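Local atomic coordinates of diguanylate cyclase with PAS/PAC sensor (Marinobacter aquaeolei, PDB entry 3H9W), a protein that probably makes cyclic di-GMP from two GTP molecules through its GGDEF domain, the part described here being its N-terminal PAS sensor domain. Residues D84-V88 / A98-F102. Residues are numbered along the deposited sequence; the frame is centred on the assembly and turned at random.
Sequences DVVHV and ALIGF
His-87 and Ile-100 form a hydrogen-bonded antiparallel pair whose side chains run alongside each other on one face of the sheet. The isoleucine meets the imidazole at its edge, near the ring plane, with CD1 3.3 Å from ND1 of His-87 and CG1 just behind. Ile-100 CG1 sits between its own N and carbonyl carbon (chi1 63°), which brings that branch beside the histidine. Two reciprocal backbone bonds hold the pair: His-87 N donates to Ile-100 O, tilted from the carbonyl plane, and Ile-100 N returns a straight 3.0 Å bond to His-87 O. Cutting the ring back to an alanine here is likely to leave Ile-100 CD1 and Tyr-18 of the second subunit without their imidazole neighbour, opening a gap between them.

Two residues along, Val-85 N reaches Phe-102 O at 3.0 Å, nearly in line with the carbonyl, whereas the return bond from Phe-102 N to Val-85 O is more bent. That same Val-85 O also receives a CA-H...O contact from Gly-101, whose CA lies 3.2 Å away; with no side chain at Gly-101, the carbonyl can come this close. On the other face, Leu-99 is shared by two valines: its CB meets Val-86 CG1 at 4.0 Å, and its CD2 rests against both methyls of Val-88.

Backbone hydrogen bonds tie Val-86 to His-66 of strand 66-73, and Gly-101 to Trp-7 and Leu-99 to Ile-9 of strand 5-10. The two segments are thus the middle of the hairpin 79-90/96-105, the central strand 96-105 and its neighbour 79-90 in the antiparallel 2-1-5-4-3 sheet of the PAS fold, whose face bearing His-87, Ile-100 and Phe-102 packs against the second subunit of the assembly.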
ATOM      1  N   ASP A  84      -5.391   7.334   1.590  1.00 18.02           N
ATOM      2  CA  ASP A  84      -4.003   7.363   1.160  1.00 19.98           C
ATOM      3  C   ASP A  84      -3.225   6.672   2.284  1.00 24.64           C
ATOM      4  O   ASP A  84      -3.336   7.058   3.450  1.00 20.29           O
ATOM      5  CB  ASP A  84      -3.565   8.823   0.982  1.00 18.95           C
ATOM      6  CG  ASP A  84      -2.239   8.967   0.261  1.00 23.61           C
ATOM      7  OD1 ASP A  84      -1.705   7.962  -0.249  1.00 24.29           O
ATOM      8  OD2 ASP A  84      -1.729  10.108   0.196  1.00 23.02           O
ATOM      9  N   VAL A  85      -2.472   5.631   1.929  1.00 21.14           N
ATOM     10  CA  VAL A  85      -1.683   4.859   2.886  1.00 21.99           C
ATOM     11  C   VAL A  85      -0.225   5.059   2.544  1.00 17.34           C
ATOM     12  O   VAL A  85       0.193   4.800   1.417  1.00 16.36           O
ATOM     13  CB  VAL A  85      -2.019   3.361   2.815  1.00 26.68           C
ATOM     14  CG1 VAL A  85      -1.213   2.597   3.861  1.00 25.69           C
ATOM     15  CG2 VAL A  85      -3.509   3.160   3.053  1.00 25.20           C
ATOM     16  N   VAL A  86       0.542   5.502   3.535  1.00 22.30           N
ATOM     17  CA  VAL A  86       1.940   5.841   3.329  1.00 21.12           C
ATOM     18  C   VAL A  86       2.977   5.131   4.175  1.00 20.51           C
ATOM     19  O   VAL A  86       2.868   5.069   5.400  1.00 18.21           O
ATOM     20  CB  VAL A  86       2.158   7.353   3.561  1.00 20.49           C
ATOM     21  CG1 VAL A  86       3.570   7.740   3.158  1.00 24.19           C
ATOM     22  CG2 VAL A  86       1.125   8.151   2.769  1.00 22.19           C
ATOM     23  N   HIS A  87       3.996   4.613   3.500  1.00 24.30           N
ATOM     24  CA  HIS A  87       5.112   3.971   4.170  1.00 19.93           C
ATOM     25  C   HIS A  87       6.294   4.914   3.955  1.00 18.57           C
ATOM     26  O   HIS A  87       6.527   5.361   2.832  1.00 22.05           O
ATOM     27  CB  HIS A  87       5.433   2.616   3.552  1.00 19.24           C
ATOM     28  CG  HIS A  87       6.699   2.016   4.078  1.00 23.99           C
ATOM     29  ND1 HIS A  87       7.785   1.749   3.274  1.00 29.85           N
ATOM     30  CD2 HIS A  87       7.073   1.687   5.337  1.00 28.28           C
ATOM     31  CE1 HIS A  87       8.776   1.283   4.016  1.00 23.97           C
ATOM     32  NE2 HIS A  87       8.369   1.236   5.270  1.00 26.89           N
ATOM     33  N   VAL A  88       7.026   5.224   5.023  1.00 22.33           N
ATOM     34  CA  VAL A  88       8.179   6.123   4.933  1.00 22.27           C
ATOM     35  C   VAL A  88       9.469   5.319   4.811  1.00 28.32           C
ATOM     36  O   VAL A  88       9.743   4.456   5.637  1.00 27.88           O
ATOM     37  CB  VAL A  88       8.296   7.019   6.177  1.00 26.21           C
ATOM     38  CG1 VAL A  88       9.390   8.053   5.969  1.00 29.06           C
ATOM     39  CG2 VAL A  88       6.964   7.694   6.466  1.00 29.01           C
ATOM     40  N   ALA A  98      12.181   8.699   0.897  1.00 31.05           N
ATOM     41  CA  ALA A  98      11.029   8.689   0.022  1.00 31.36           C
ATOM     42  C   ALA A  98       9.780   8.231   0.734  1.00 23.50           C
ATOM     43  O   ALA A  98       9.830   7.762   1.872  1.00 27.28           O
ATOM     44  CB  ALA A  98      11.296   7.796  -1.178  1.00 24.99           C
ATOM     45  N   LEU A  99       8.655   8.388   0.047  1.00 23.83           N
ATOM     46  CA  LEU A  99       7.353   7.978   0.551  1.00 19.41           C
ATOM     47  C   LEU A  99       6.782   7.059  -0.525  1.00 19.93           C
ATOM     48  O   LEU A  99       6.794   7.401  -1.705  1.00 26.84           O
ATOM     49  CB  LEU A  99       6.448   9.200   0.729  1.00 21.17           C
ATOM     50  CG  LEU A  99       6.959  10.313   1.646  1.00 25.29           C
ATOM     51  CD1 LEU A  99       5.994  11.496   1.603  1.00 24.92           C
ATOM     52  CD2 LEU A  99       7.105   9.791   3.074  1.00 18.55           C
ATOM     53  N   ILE A 100       6.294   5.892  -0.120  1.00 21.27           N
ATOM     54  CA  ILE A 100       5.736   4.926  -1.061  1.00 24.91           C
ATOM     55  C   ILE A 100       4.413   4.414  -0.510  1.00 21.76           C
ATOM     56  O   ILE A 100       4.296   4.149   0.683  1.00 23.49           O
ATOM     57  CB  ILE A 100       6.666   3.707  -1.237  1.00 31.53           C
ATOM     58  CG1 ILE A 100       6.797   2.971   0.101  1.00 33.87           C
ATOM     59  CG2 ILE A 100       8.039   4.159  -1.692  1.00 44.28           C
ATOM     60  CD1 ILE A 100       7.275   1.537  -0.016  1.00 46.74           C
ATOM     61  N   GLY A 101       3.420   4.256  -1.370  1.00 22.02           N
ATOM     62  CA  GLY A 101       2.156   3.765  -0.871  1.00 22.79           C
ATOM     63  C   GLY A 101       1.113   3.537  -1.932  1.00 22.80           C
ATOM     64  O   GLY A 101       1.428   3.344  -3.108  1.00 22.48           O
ATOM     65  N   PHE A 102      -0.142   3.569  -1.505  1.00 15.51           N
ATOM     66  CA  PHE A 102      -1.264   3.357  -2.406  1.00 14.99           C
ATOM     67  C   PHE A 102      -2.401   4.308  -2.068  1.00 15.34           C
ATOM     68  O   PHE A 102      -2.563   4.709  -0.919  1.00 18.47           O
ATOM     69  CB  PHE A 102      -1.823   1.937  -2.249  1.00 17.77           C
ATOM     70  CG  PHE A 102      -0.918   0.844  -2.735  1.00 20.04           C
ATOM     71  CD1 PHE A 102      -0.858   0.522  -4.079  1.00 24.18           C
ATOM     72  CD2 PHE A 102      -0.159   0.103  -1.835  1.00 32.08           C
ATOM     73  CE1 PHE A 102      -0.052  -0.535  -4.528  1.00 30.46           C
ATOM     74  CE2 PHE A 102       0.651  -0.952  -2.271  1.00 29.46           C
ATOM     75  CZ  PHE A 102       0.697  -1.265  -3.621  1.00 29.32           C
TER